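Local coordinates for acarbose Kinase Mak1 (Uncultured bacterium, PDB 6WB4), which phosphorylates the antidiabetic drug acarbose, probably using ATP as the phosphate donor, as a pfkB-family carbohydrate kinase encoded in the human microbiome, at residues T22-L27 against A77-D82; D35-V40 against V57-H62; V157-W162 against D189-F194. All coordinates share one frame; numbering follows the deposited sequence.

Interaction 1 of 3, residues T22-L27 against A77-D82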
loop_
_atom_site.group_PDB
_atom_site.type_symbol
_atom_site.label_atom_id
_atom_site.label_comp_id
_atom_site.label_asym_id
_atom_site.label_seq_id
_atom_site.Cartn_x
_atom_site.Cartn_y
_atom_site.Cartn_z
ATOM N N THR B 22 -6.623 -22.220 -26.896
ATOM C CA THR B 22 -7.848 -21.949 -27.628
ATOM C C THR B 22 -7.906 -20.510 -28.138
ATOM O O THR B 22 -7.189 -19.632 -27.655
ATOM C CB THR B 22 -9.074 -22.225 -26.756
ATOM O OG1 THR B 22 -8.889 -21.596 -25.483
ATOM C CG2 THR B 22 -9.249 -23.726 -26.554
ATOM N N GLN B 23 -8.790 -20.286 -29.103
ATOM C CA GLN B 23 -8.979 -18.982 -29.724
ATOM C C GLN B 23 -9.575 -17.971 -28.748
ATOM O O GLN B 23 -10.464 -18.306 -27.967
ATOM C CB GLN B 23 -9.873 -19.110 -30.962
ATOM C CG GLN B 23 -10.099 -17.810 -31.713
ATOM C CD GLN B 23 -8.993 -17.522 -32.720
ATOM O OE1 GLN B 23 -8.099 -18.346 -32.925
ATOM N NE2 GLN B 23 -9.030 -16.335 -33.325
ATOM N N ALA B 24 -9.092 -16.733 -28.800
ATOM C CA ALA B 24 -9.607 -15.700 -27.916
ATOM C C ALA B 24 -10.324 -14.646 -28.748
ATOM O O ALA B 24 -9.898 -14.311 -29.845
ATOM C CB ALA B 24 -8.483 -15.064 -27.116
ATOM N N ASP B 25 -11.423 -14.127 -28.218
ATOM C CA ASP B 25 -12.124 -13.026 -28.856
ATOM C C ASP B 25 -11.357 -11.732 -28.642
ATOM O O ASP B 25 -11.164 -10.939 -29.569
ATOM C CB ASP B 25 -13.545 -12.919 -28.319
ATOM C CG ASP B 25 -14.386 -14.120 -28.696
ATOM O OD1 ASP B 25 -14.486 -14.407 -29.910
ATOM O OD2 ASP B 25 -14.924 -14.787 -27.782
ATOM N N VAL B 26 -10.930 -11.503 -27.407
ATOM C CA VAL B 26 -10.174 -10.302 -27.121
ATOM C C VAL B 26 -8.897 -10.595 -26.339
ATOM O O VAL B 26 -8.931 -11.137 -25.228
ATOM C CB VAL B 26 -11.014 -9.298 -26.338
ATOM C CG1 VAL B 26 -10.159 -8.117 -25.924
ATOM C CG2 VAL B 26 -12.195 -8.844 -27.172
ATOM N N LEU B 27 -7.765 -10.241 -26.934
ATOM C CA LEU B 27 -6.513 -10.245 -26.203
ATOM C C LEU B 27 -6.249 -8.838 -25.678
ATOM O O LEU B 27 -6.334 -7.868 -26.427
ATOM C CB LEU B 27 -5.372 -10.730 -27.086
ATOM C CG LEU B 27 -3.970 -10.674 -26.480
ATOM C CD1 LEU B 27 -3.853 -11.521 -25.214
ATOM C CD2 LEU B 27 -2.976 -11.142 -27.520
ATOM N N ALA B 77 -14.317 -15.069 -24.682
ATOM C CA ALA B 77 -13.001 -15.504 -24.247
ATOM C C ALA B 77 -11.986 -14.362 -24.312
ATOM O O ALA B 77 -11.591 -13.938 -25.401
ATOM C CB ALA B 77 -12.529 -16.686 -25.104
ATOM N N SER B 78 -11.566 -13.865 -23.155
ATOM C CA SER B 78 -10.530 -12.843 -23.112
ATOM C C SER B 78 -9.214 -13.477 -22.687
ATOM O O SER B 78 -9.197 -14.604 -22.190
ATOM C CB SER B 78 -10.899 -11.714 -22.153
ATOM O OG SER B 78 -10.992 -12.186 -20.819
ATOM N N ALA B 79 -8.115 -12.758 -22.898
ATOM C CA ALA B 79 -6.794 -13.217 -22.479
ATOM C C ALA B 79 -5.884 -12.028 -22.224
ATOM O O ALA B 79 -6.119 -10.939 -22.744
ATOM C CB ALA B 79 -6.184 -14.135 -23.523
HETATM N N MSE B 80 -4.842 -12.241 -21.430
HETATM C CA MSE B 80 -3.905 -11.168 -21.082
HETATM C C MSE B 80 -2.462 -11.553 -21.417
HETATM O O MSE B 80 -2.025 -12.679 -21.165
HETATM C CB MSE B 80 -4.021 -10.807 -19.582
HETATM C CG MSE B 80 -2.933 -9.859 -19.063
HETATM SE SE MSE B 80 -3.179 -7.970 -19.588
HETATM C CE MSE B 80 -4.972 -7.726 -18.860
ATOM N N ALA B 81 -1.733 -10.611 -21.999
ATOM C CA ALA B 81 -0.294 -10.749 -22.195
ATOM C C ALA B 81 0.376 -9.546 -21.558
ATOM O O ALA B 81 0.015 -8.405 -21.859
ATOM C CB ALA B 81 0.067 -10.844 -23.704
ATOM N N ASP B 82 1.357 -9.783 -20.694
ATOM C CA ASP B 82 1.944 -8.675 -19.963
ATOM C C ASP B 82 3.251 -9.013 -19.250
ATOM O O ASP B 82 3.668 -10.158 -19.210
ATOM C CB ASP B 82 0.919 -8.144 -18.963
ATOM C CG ASP B 82 1.184 -6.715 -18.560
ATOM O OD1 ASP B 82 2.298 -6.218 -18.841
ATOM O OD2 ASP B 82 0.265 -6.085 -17.995
#

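Interaction 2 of 3, residues D35-V40 against V57-H62. With AC1 (4,6-dideoxy-4-{[(1S,4R,5S,6S)-4,5,6-trihydroxy-3-(hydroxymethyl)cyclohex-2-en-1-yl]amino}-alpha-D-glucopyranose), chain D.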
loop_
_atom_site.group_PDB
_atom_site.type_symbol
_atom_site.label_atom_id
_atom_site.label_comp_id
_atom_site.label_asym_id
_atom_site.label_seq_id
_atom_site.Cartn_x
_atom_site.Cartn_y
_atom_site.Cartn_z
ATOM N N ASP B 35 -2.875 -3.130 -6.688
ATOM C CA ASP B 35 -3.274 -1.961 -5.934
ATOM C C ASP B 35 -3.292 -2.237 -4.434
ATOM O O ASP B 35 -3.766 -3.287 -3.992
ATOM C CB ASP B 35 -4.648 -1.473 -6.394
ATOM C CG ASP B 35 -4.599 -0.767 -7.731
ATOM O OD1 ASP B 35 -3.491 -0.380 -8.169
ATOM O OD2 ASP B 35 -5.676 -0.570 -8.334
ATOM N N HIS B 36 -2.725 -1.306 -3.670
ATOM C CA HIS B 36 -2.881 -1.284 -2.218
ATOM C C HIS B 36 -3.870 -0.157 -1.920
ATOM O O HIS B 36 -3.571 1.014 -2.158
ATOM C CB HIS B 36 -1.542 -1.057 -1.501
ATOM C CG HIS B 36 -0.494 -2.082 -1.814
ATOM N ND1 HIS B 36 -0.396 -3.280 -1.135
ATOM C CD2 HIS B 36 0.512 -2.080 -2.721
ATOM C CE1 HIS B 36 0.619 -3.975 -1.619
ATOM N NE2 HIS B 36 1.187 -3.269 -2.582
ATOM N N ILE B 37 -5.067 -0.507 -1.457
ATOM C CA ILE B 37 -6.130 0.487 -1.338
ATOM C C ILE B 37 -6.287 0.981 0.100
ATOM O O ILE B 37 -6.575 0.200 1.008
ATOM C CB ILE B 37 -7.481 -0.074 -1.846
ATOM C CG1 ILE B 37 -7.343 -0.571 -3.290
ATOM C CG2 ILE B 37 -8.560 0.997 -1.764
ATOM C CD1 ILE B 37 -8.449 -1.503 -3.724
ATOM N N VAL B 38 -6.120 2.284 0.299
ATOM C CA VAL B 38 -6.203 2.843 1.640
ATOM C C VAL B 38 -7.395 3.786 1.782
ATOM O O VAL B 38 -7.491 4.791 1.080
ATOM C CB VAL B 38 -4.914 3.602 2.015
ATOM C CG1 VAL B 38 -4.844 3.791 3.515
ATOM C CG2 VAL B 38 -3.690 2.840 1.538
ATOM N N ARG B 39 -8.291 3.463 2.708
ATOM C CA ARG B 39 -9.465 4.290 2.965
ATOM C C ARG B 39 -9.125 5.404 3.964
ATOM O O ARG B 39 -8.764 5.130 5.111
ATOM C CB ARG B 39 -10.601 3.395 3.471
ATOM C CG ARG B 39 -10.735 2.134 2.615
ATOM C CD ARG B 39 -11.567 1.008 3.233
ATOM N NE ARG B 39 -12.999 1.280 3.289
ATOM C CZ ARG B 39 -13.887 0.460 3.847
ATOM N NH1 ARG B 39 -13.481 -0.680 4.390
ATOM N NH2 ARG B 39 -15.180 0.769 3.858
ATOM N N VAL B 40 -9.226 6.658 3.526
ATOM C CA VAL B 40 -8.827 7.795 4.364
ATOM C C VAL B 40 -9.969 8.744 4.713
ATOM O O VAL B 40 -10.992 8.777 4.030
ATOM C CB VAL B 40 -7.701 8.631 3.701
ATOM C CG1 VAL B 40 -6.490 7.762 3.405
ATOM C CG2 VAL B 40 -8.204 9.342 2.440
ATOM N N VAL B 57 -6.537 -3.270 1.907
ATOM C CA VAL B 57 -6.656 -4.448 1.061
ATOM C C VAL B 57 -5.767 -4.366 -0.188
ATOM O O VAL B 57 -5.651 -3.319 -0.831
ATOM C CB VAL B 57 -8.126 -4.680 0.667
ATOM C CG1 VAL B 57 -8.861 -5.372 1.809
ATOM C CG2 VAL B 57 -8.803 -3.368 0.337
ATOM N N THR B 58 -5.103 -5.475 -0.490
ATOM C CA THR B 58 -4.297 -5.596 -1.696
ATOM C C THR B 58 -5.047 -6.334 -2.799
ATOM O O THR B 58 -5.426 -7.484 -2.618
ATOM C CB THR B 58 -2.983 -6.347 -1.422
ATOM O OG1 THR B 58 -2.232 -5.659 -0.414
ATOM C CG2 THR B 58 -2.158 -6.437 -2.685
ATOM N N VAL B 59 -5.257 -5.674 -3.939
ATOM C CA VAL B 59 -5.889 -6.306 -5.104
ATOM C C VAL B 59 -5.189 -5.984 -6.428
ATOM O O VAL B 59 -4.349 -5.085 -6.504
ATOM C CB VAL B 59 -7.380 -5.911 -5.250
ATOM C CG1 VAL B 59 -8.139 -6.135 -3.953
ATOM C CG2 VAL B 59 -7.517 -4.486 -5.740
ATOM N N VAL B 60 -5.568 -6.712 -7.473
ATOM C CA VAL B 60 -5.111 -6.425 -8.824
ATOM C C VAL B 60 -5.800 -5.157 -9.281
ATOM O O VAL B 60 -6.985 -4.975 -9.030
ATOM C CB VAL B 60 -5.431 -7.600 -9.804
ATOM C CG1 VAL B 60 -4.836 -7.365 -11.186
ATOM C CG2 VAL B 60 -4.974 -8.914 -9.222
ATOM N N GLY B 61 -5.056 -4.242 -9.892
ATOM C CA GLY B 61 -5.653 -2.990 -10.318
ATOM C C GLY B 61 -6.673 -3.212 -11.423
ATOM O O GLY B 61 -7.052 -4.346 -11.707
ATOM N N HIS B 62 -7.064 -2.152 -12.118
ATOM C CA HIS B 62 -8.105 -2.309 -13.125
ATOM C C HIS B 62 -7.661 -1.984 -14.550
ATOM O O HIS B 62 -8.426 -2.173 -15.495
ATOM C CB HIS B 62 -9.313 -1.440 -12.751
ATOM C CG HIS B 62 -9.054 0.034 -12.850
ATOM N ND1 HIS B 62 -8.892 0.682 -14.055
ATOM C CD2 HIS B 62 -8.932 0.983 -11.894
ATOM C CE1 HIS B 62 -8.670 1.967 -13.836
ATOM N NE2 HIS B 62 -8.690 2.176 -12.533
HETATM C C1 AC1 D . -2.020 7.159 -18.580
HETATM O O2 AC1 D . -2.472 9.399 -17.767
HETATM C C2 AC1 D . -2.971 8.054 -17.803
HETATM C C4A AC1 D . -6.275 5.106 -12.230
HETATM C C3 AC1 D . -3.202 7.547 -16.384
HETATM O O3 AC1 D . -4.332 8.251 -15.847
HETATM C C4 AC1 D . -3.465 6.038 -16.324
HETATM N N4A AC1 D . -3.173 5.552 -14.983
HETATM C C5 AC1 D . -2.656 5.216 -17.332
HETATM O O5 AC1 D . -2.573 5.845 -18.609
HETATM C C6 AC1 D . -3.291 3.849 -17.556
HETATM C C1B AC1 D . -4.095 5.831 -13.893
HETATM C C2B AC1 D . -3.859 4.885 -12.705
HETATM O O2B AC1 D . -2.807 3.957 -13.004
HETATM C C3B AC1 D . -5.116 4.125 -12.284
HETATM O O3B AC1 D . -4.919 3.480 -11.016
HETATM O O4 AC1 D . -7.432 4.532 -11.614
HETATM C C5B AC1 D . -6.538 5.412 -13.663
HETATM C C7B AC1 D . -5.517 5.808 -14.416
HETATM C C6B AC1 D . -7.901 5.244 -14.284
HETATM O O6B AC1 D . -7.749 4.543 -15.528
#

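Interaction 3 of 3, residues V157-W162 against D189-F194. With GLC (alpha-D-glucopyranose), chain C; AC1 (4,6-dideoxy-4-{[(1S,4R,5S,6S)-4,5,6-trihydroxy-3-(hydroxymethyl)cyclohex-2-en-1-yl]amino}-alpha-D-glucopyranose), chain D.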
loop_
_atom_site.group_PDB
_atom_site.type_symbol
_atom_site.label_atom_id
_atom_site.label_comp_id
_atom_site.label_asym_id
_atom_site.label_seq_id
_atom_site.Cartn_x
_atom_site.Cartn_y
_atom_site.Cartn_z
ATOM N N VAL B 157 -5.130 -2.753 -26.659
ATOM C CA VAL B 157 -3.775 -2.431 -26.259
ATOM C C VAL B 157 -3.715 -1.294 -25.252
ATOM O O VAL B 157 -4.059 -0.147 -25.561
ATOM C CB VAL B 157 -2.920 -2.078 -27.487
ATOM C CG1 VAL B 157 -1.560 -1.593 -27.072
ATOM C CG2 VAL B 157 -2.808 -3.282 -28.414
ATOM N N SER B 158 -3.268 -1.634 -24.044
ATOM C CA SER B 158 -3.047 -0.651 -22.992
ATOM C C SER B 158 -1.838 0.179 -23.383
ATOM O O SER B 158 -0.958 -0.303 -24.104
ATOM C CB SER B 158 -2.842 -1.326 -21.628
ATOM O OG SER B 158 -3.962 -2.139 -21.275
ATOM N N ILE B 159 -1.795 1.424 -22.918
ATOM C CA ILE B 159 -0.747 2.334 -23.340
ATOM C C ILE B 159 0.550 2.164 -22.547
ATOM O O ILE B 159 1.135 3.140 -22.073
ATOM C CB ILE B 159 -1.222 3.816 -23.266
ATOM C CG1 ILE B 159 -1.777 4.178 -21.888
ATOM C CG2 ILE B 159 -2.257 4.092 -24.347
ATOM C CD1 ILE B 159 -2.366 5.580 -21.829
HETATM N N MSE B 160 1.000 0.918 -22.411
HETATM C CA MSE B 160 2.372 0.666 -21.990
HETATM C C MSE B 160 3.261 1.143 -23.125
HETATM O O MSE B 160 2.860 1.092 -24.291
HETATM C CB MSE B 160 2.631 -0.817 -21.696
HETATM C CG MSE B 160 1.954 -1.405 -20.451
HETATM SE SE MSE B 160 1.664 -0.214 -18.918
HETATM C CE MSE B 160 -0.123 0.414 -19.380
ATOM N N ASN B 161 4.465 1.597 -22.796
ATOM C CA ASN B 161 5.334 2.215 -23.785
ATOM C C ASN B 161 5.784 1.237 -24.864
ATOM O O ASN B 161 5.890 1.602 -26.038
ATOM C CB ASN B 161 6.543 2.837 -23.098
ATOM C CG ASN B 161 7.396 3.654 -24.048
ATOM O OD1 ASN B 161 6.898 4.208 -25.030
ATOM N ND2 ASN B 161 8.689 3.743 -23.751
ATOM N N TRP B 162 6.035 -0.008 -24.471
ATOM C CA TRP B 162 6.465 -1.027 -25.422
ATOM C C TRP B 162 5.277 -1.553 -26.228
ATOM O O TRP B 162 5.449 -2.142 -27.298
ATOM C CB TRP B 162 7.176 -2.184 -24.705
ATOM C CG TRP B 162 6.399 -2.761 -23.555
ATOM C CD1 TRP B 162 6.510 -2.415 -22.238
ATOM C CD2 TRP B 162 5.396 -3.787 -23.616
ATOM N NE1 TRP B 162 5.647 -3.159 -21.480
ATOM C CE2 TRP B 162 4.948 -4.009 -22.296
ATOM C CE3 TRP B 162 4.841 -4.544 -24.653
ATOM C CZ2 TRP B 162 3.966 -4.953 -21.986
ATOM C CZ3 TRP B 162 3.862 -5.476 -24.347
ATOM C CH2 TRP B 162 3.431 -5.672 -23.022
ATOM N N ASP B 189 2.886 13.775 -27.091
ATOM C CA ASP B 189 3.333 12.929 -28.194
ATOM C C ASP B 189 3.341 11.448 -27.826
ATOM O O ASP B 189 3.269 10.573 -28.696
ATOM C CB ASP B 189 4.723 13.364 -28.650
ATOM C CG ASP B 189 4.732 14.781 -29.193
ATOM O OD1 ASP B 189 4.200 14.994 -30.305
ATOM O OD2 ASP B 189 5.257 15.681 -28.497
ATOM N N TYR B 190 3.435 11.174 -26.530
ATOM C CA TYR B 190 3.519 9.802 -26.037
ATOM C C TYR B 190 2.387 8.925 -26.565
ATOM O O TYR B 190 2.605 7.766 -26.913
ATOM C CB TYR B 190 3.506 9.768 -24.505
ATOM C CG TYR B 190 3.520 8.361 -23.987
ATOM C CD1 TYR B 190 4.715 7.683 -23.806
ATOM C CD2 TYR B 190 2.333 7.686 -23.735
ATOM C CE1 TYR B 190 4.726 6.378 -23.375
ATOM C CE2 TYR B 190 2.335 6.380 -23.299
ATOM C CZ TYR B 190 3.531 5.739 -23.117
ATOM O OH TYR B 190 3.529 4.448 -22.678
ATOM N N HIS B 191 1.180 9.482 -26.598
ATOM C CA HIS B 191 -0.021 8.720 -26.925
ATOM C C HIS B 191 -0.261 8.535 -28.421
ATOM O O HIS B 191 -1.019 7.660 -28.827
ATOM C CB HIS B 191 -1.252 9.405 -26.323
ATOM C CG HIS B 191 -1.121 9.718 -24.867
ATOM N ND1 HIS B 191 -0.211 10.631 -24.380
ATOM C CD2 HIS B 191 -1.797 9.252 -23.789
ATOM C CE1 HIS B 191 -0.328 10.712 -23.067
ATOM N NE2 HIS B 191 -1.282 9.884 -22.685
ATOM N N LYS B 192 0.388 9.355 -29.236
ATOM C CA LYS B 192 0.004 9.490 -30.637
ATOM C C LYS B 192 0.062 8.179 -31.433
ATOM O O LYS B 192 -0.828 7.910 -32.244
ATOM C CB LYS B 192 0.867 10.566 -31.297
ATOM C CG LYS B 192 0.366 11.983 -31.016
ATOM C CD LYS B 192 1.312 13.042 -31.560
ATOM C CE LYS B 192 0.884 14.445 -31.142
ATOM N NZ LYS B 192 1.873 15.476 -31.561
ATOM N N ASP B 193 1.078 7.357 -31.187
ATOM C CA ASP B 193 1.181 6.064 -31.858
ATOM C C ASP B 193 -0.084 5.227 -31.654
ATOM O O ASP B 193 -0.547 4.537 -32.563
ATOM C CB ASP B 193 2.390 5.286 -31.340
ATOM C CG ASP B 193 3.659 5.597 -32.104
ATOM O OD1 ASP B 193 3.566 5.904 -33.309
ATOM O OD2 ASP B 193 4.750 5.512 -31.504
ATOM N N PHE B 194 -0.633 5.294 -30.447
ATOM C CA PHE B 194 -1.852 4.585 -30.107
ATOM C C PHE B 194 -3.076 5.267 -30.710
ATOM O O PHE B 194 -3.974 4.607 -31.246
ATOM C CB PHE B 194 -2.009 4.500 -28.593
ATOM C CG PHE B 194 -0.880 3.793 -27.893
ATOM C CD1 PHE B 194 -0.879 2.418 -27.765
ATOM C CD2 PHE B 194 0.160 4.509 -27.329
ATOM C CE1 PHE B 194 0.147 1.770 -27.103
ATOM C CE2 PHE B 194 1.185 3.866 -26.662
ATOM C CZ PHE B 194 1.178 2.495 -26.550
HETATM C C1 GLC C . 2.969 7.742 -20.008
HETATM C C2 GLC C . 1.822 8.677 -20.379
HETATM C C3 GLC C . 0.760 8.676 -19.283
HETATM C C4 GLC C . 0.299 7.238 -19.042
HETATM C C5 GLC C . 1.508 6.375 -18.680
HETATM C C6 GLC C . 1.106 4.925 -18.428
HETATM O O2 GLC C . 2.323 10.003 -20.602
HETATM O O3 GLC C . -0.331 9.525 -19.663
HETATM O O4 GLC C . -0.701 7.178 -18.020
HETATM O O5 GLC C . 2.470 6.423 -19.740
HETATM O O6 GLC C . 2.274 4.152 -18.120
HETATM C C1 AC1 D . -2.020 7.159 -18.580
HETATM O O2 AC1 D . -2.472 9.399 -17.767
HETATM C C2 AC1 D . -2.971 8.054 -17.803
HETATM C C4A AC1 D . -6.275 5.106 -12.230
HETATM C C3 AC1 D . -3.202 7.547 -16.384
HETATM O O3 AC1 D . -4.332 8.251 -15.847
HETATM C C4 AC1 D . -3.465 6.038 -16.324
HETATM N N4A AC1 D . -3.173 5.552 -14.983
HETATM C C5 AC1 D . -2.656 5.216 -17.332
HETATM O O5 AC1 D . -2.573 5.845 -18.609
HETATM C C6 AC1 D . -3.291 3.849 -17.556
HETATM C C1B AC1 D . -4.095 5.831 -13.893
HETATM C C2B AC1 D . -3.859 4.885 -12.705
HETATM O O2B AC1 D . -2.807 3.957 -13.004
HETATM C C3B AC1 D . -5.116 4.125 -12.284
HETATM O O3B AC1 D . -4.919 3.480 -11.016
HETATM O O4 AC1 D . -7.432 4.532 -11.614
HETATM C C5B AC1 D . -6.538 5.412 -13.663
HETATM C C7B AC1 D . -5.517 5.808 -14.416
HETATM C C6B AC1 D . -7.901 5.244 -14.284
HETATM O O6B AC1 D . -7.749 4.543 -15.528
#

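Interaction 1 of 3, residues T22-L27 against A77-D82
Asp25 and Ala77 are joined by backbone and carboxylate bonds at a corner of the chain. Asp25 CB rests 3.7 Å from Ala77 O. With CG anti to its own carbonyl carbon and beside the backbone N (chi1 -66°), the carboxylate turns back along Ala77: CG lies 4.1 Å from Ala77 N, and at the tip OD2 accepts a bond from that same Ala77 N at 3.2 Å. The bond is close to straight (162°), uses the anti side of the oxygen and runs slightly out of the carboxylate plane. In the other direction, Ala77 O takes two donors. Asp25 N comes in the carbonyl plane at 2.8 Å but on a bent path, while Val26 N, at 3.2 Å and tilted from the plane, gives the straighter bond. The chain corners at Asp25, and this pair of bonds spans the corner.

Beyond it the strands run parallel, Val26 level with Ser78 and Leu27 with Ala79, and Ala79 N reaches Val26 O at 3.0 Å. These are neighbours in the large central sheet of the ribokinase-like alpha/beta fold; the chain between them supplies strands 34-39 and 57-60 of the probable lid, then helix 65-73.

Leu27 and Ala79 share one face. Leu27 sends CD1 across to lie 3.9 Å from Ala79 CB, with Ala81 CB a little farther along and Ala24 CB near Ala79 CB; the leucine also touches Ser152 of strand 152-157. The reverse face holds Val26 and Ser78. Ser78 packs on Val71 and His72 of helix 65-73, and its OG is bonded to Ala68 O of that helix.

Interaction 2 of 3, residues D35-V40 against V57-H62
Asp35 meets Val59 as a hydrogen-bonded antiparallel pair, and the backbone ladder grows from there. Val59 N bonds to Asp35 O at 2.8 Å in the carbonyl plane; the return bond, Asp35 N to Val59 O, is modelled so short that its length is doubtful. Farther along, Ile37 N reaches Val57 O at 2.9 Å. Between these rungs Thr58 CA adds a C-H contact to Asp35 O.

Apolar packing lies on the Asp35, Ile37 and Val59 face. Ile37 sends CD1 slantwise onto Val59 CG2 at 3.7 Å, and its CB rests near Val57 CG2.

Polar side chains work on both faces. On one, His36 and Thr58 lie alongside, pointing the same way, and His36 ND1 makes a weak, bent bond to Thr58 OG1 at 3.1 Å; the His36 ring also meets His36 of the second subunit. On the other, Asp35 OD2 lies against Gly61 CA, and the Asp35 side chain comes to about 3 Å (nearest atoms) from a bound calcium ion.

Ligand contacts come from His62. Its NE2 shares a hydrogen bond with AC1 O4 at 2.8 Å, near the ring plane. ATP touches the same residue.

The sheet is consistent with the substrate lid of ribokinase-family kinases, and its chemistry divides accordingly: the His36 face serves the dimer, while Asp35 and His62 bring metal and sugar contacts to the pocket.

Interaction 3 of 3, residues V157-W162 against D189-F194
Tyr190 and Ile159 touch each other and bound acarbose together. The C1 edge of the glucose lies over the tyrosine face, with GLC C1 3.6 Å above the ring plane and over its centre, a carbohydrate-aromatic contact common in sugar-binding sites. Ile159 points CD1 at the adjoining AC1 unit, near O5. CG1 reaches that way because it lies between the backbone N and the carbonyl carbon (chi1 53°), which turns CG2 the other way. His191 adds to this shell: its NE2 shares a hydrogen bond with GLC O3 at 3.2 Å, met at the ring edge.

The phenol hydroxyl ties the ring to the loop. Tyr190 OH donates to Ile159 O at 2.8 Å, approaching from above the carbonyl plane, 43° out of it, rather than along a lone pair. Ile159 is the centre of an inverse gamma turn. Beyond it, Asn161 brings CB to 3.4 Å from Tyr190 OH and crosses the ring at a slant, its own ND2 bonded to Phe136 O, another residue of the pocket.

One layer farther in, Phe194 backs Ile159. Ile159 CG2 sits over the face of that ring, 3.9 Å from its centroid and 13° off the normal, a clear CH-pi contact. Val157 CG1 meets the ring edge in plane, 3.8 Å from Phe194 CE1.

Arg164 gathers the outer layer: it makes a cation-pi contact with Tyr190, bonds to the carbonyls of Asn161 and Tyr190, and salt-bridges Asp193. His191 stacks on Trp184. The loop 157-162 leaves the C-terminal end of strand 152-157 and leads into helix 163-172, while Phe194, on the short helix 192-195, packs against that helix and Thr179 of the neighbouring strand 176-180.

How the interactions relate
Interaction 1 and interaction 3 are both buried and belong to the main alpha/beta domain, where Asp82 of the first packs on Trp162 of the other. Interaction 2 is partly buried, in the separate four-strand sheet, and along the chain it is nested within the loop that interaction 1 closes. Chemistry follows place: parallel backbone bonds and small apolar groups make the central sheet, antiparallel rungs with metal- and dimer-facing side chains make the probable lid, and aromatic rings against a loop line part of the glycan pocket. Interactions 2 and 3 stay about 7 Å apart at their nearest atoms, yet both touch AC1, so the bound acarbose bridges them.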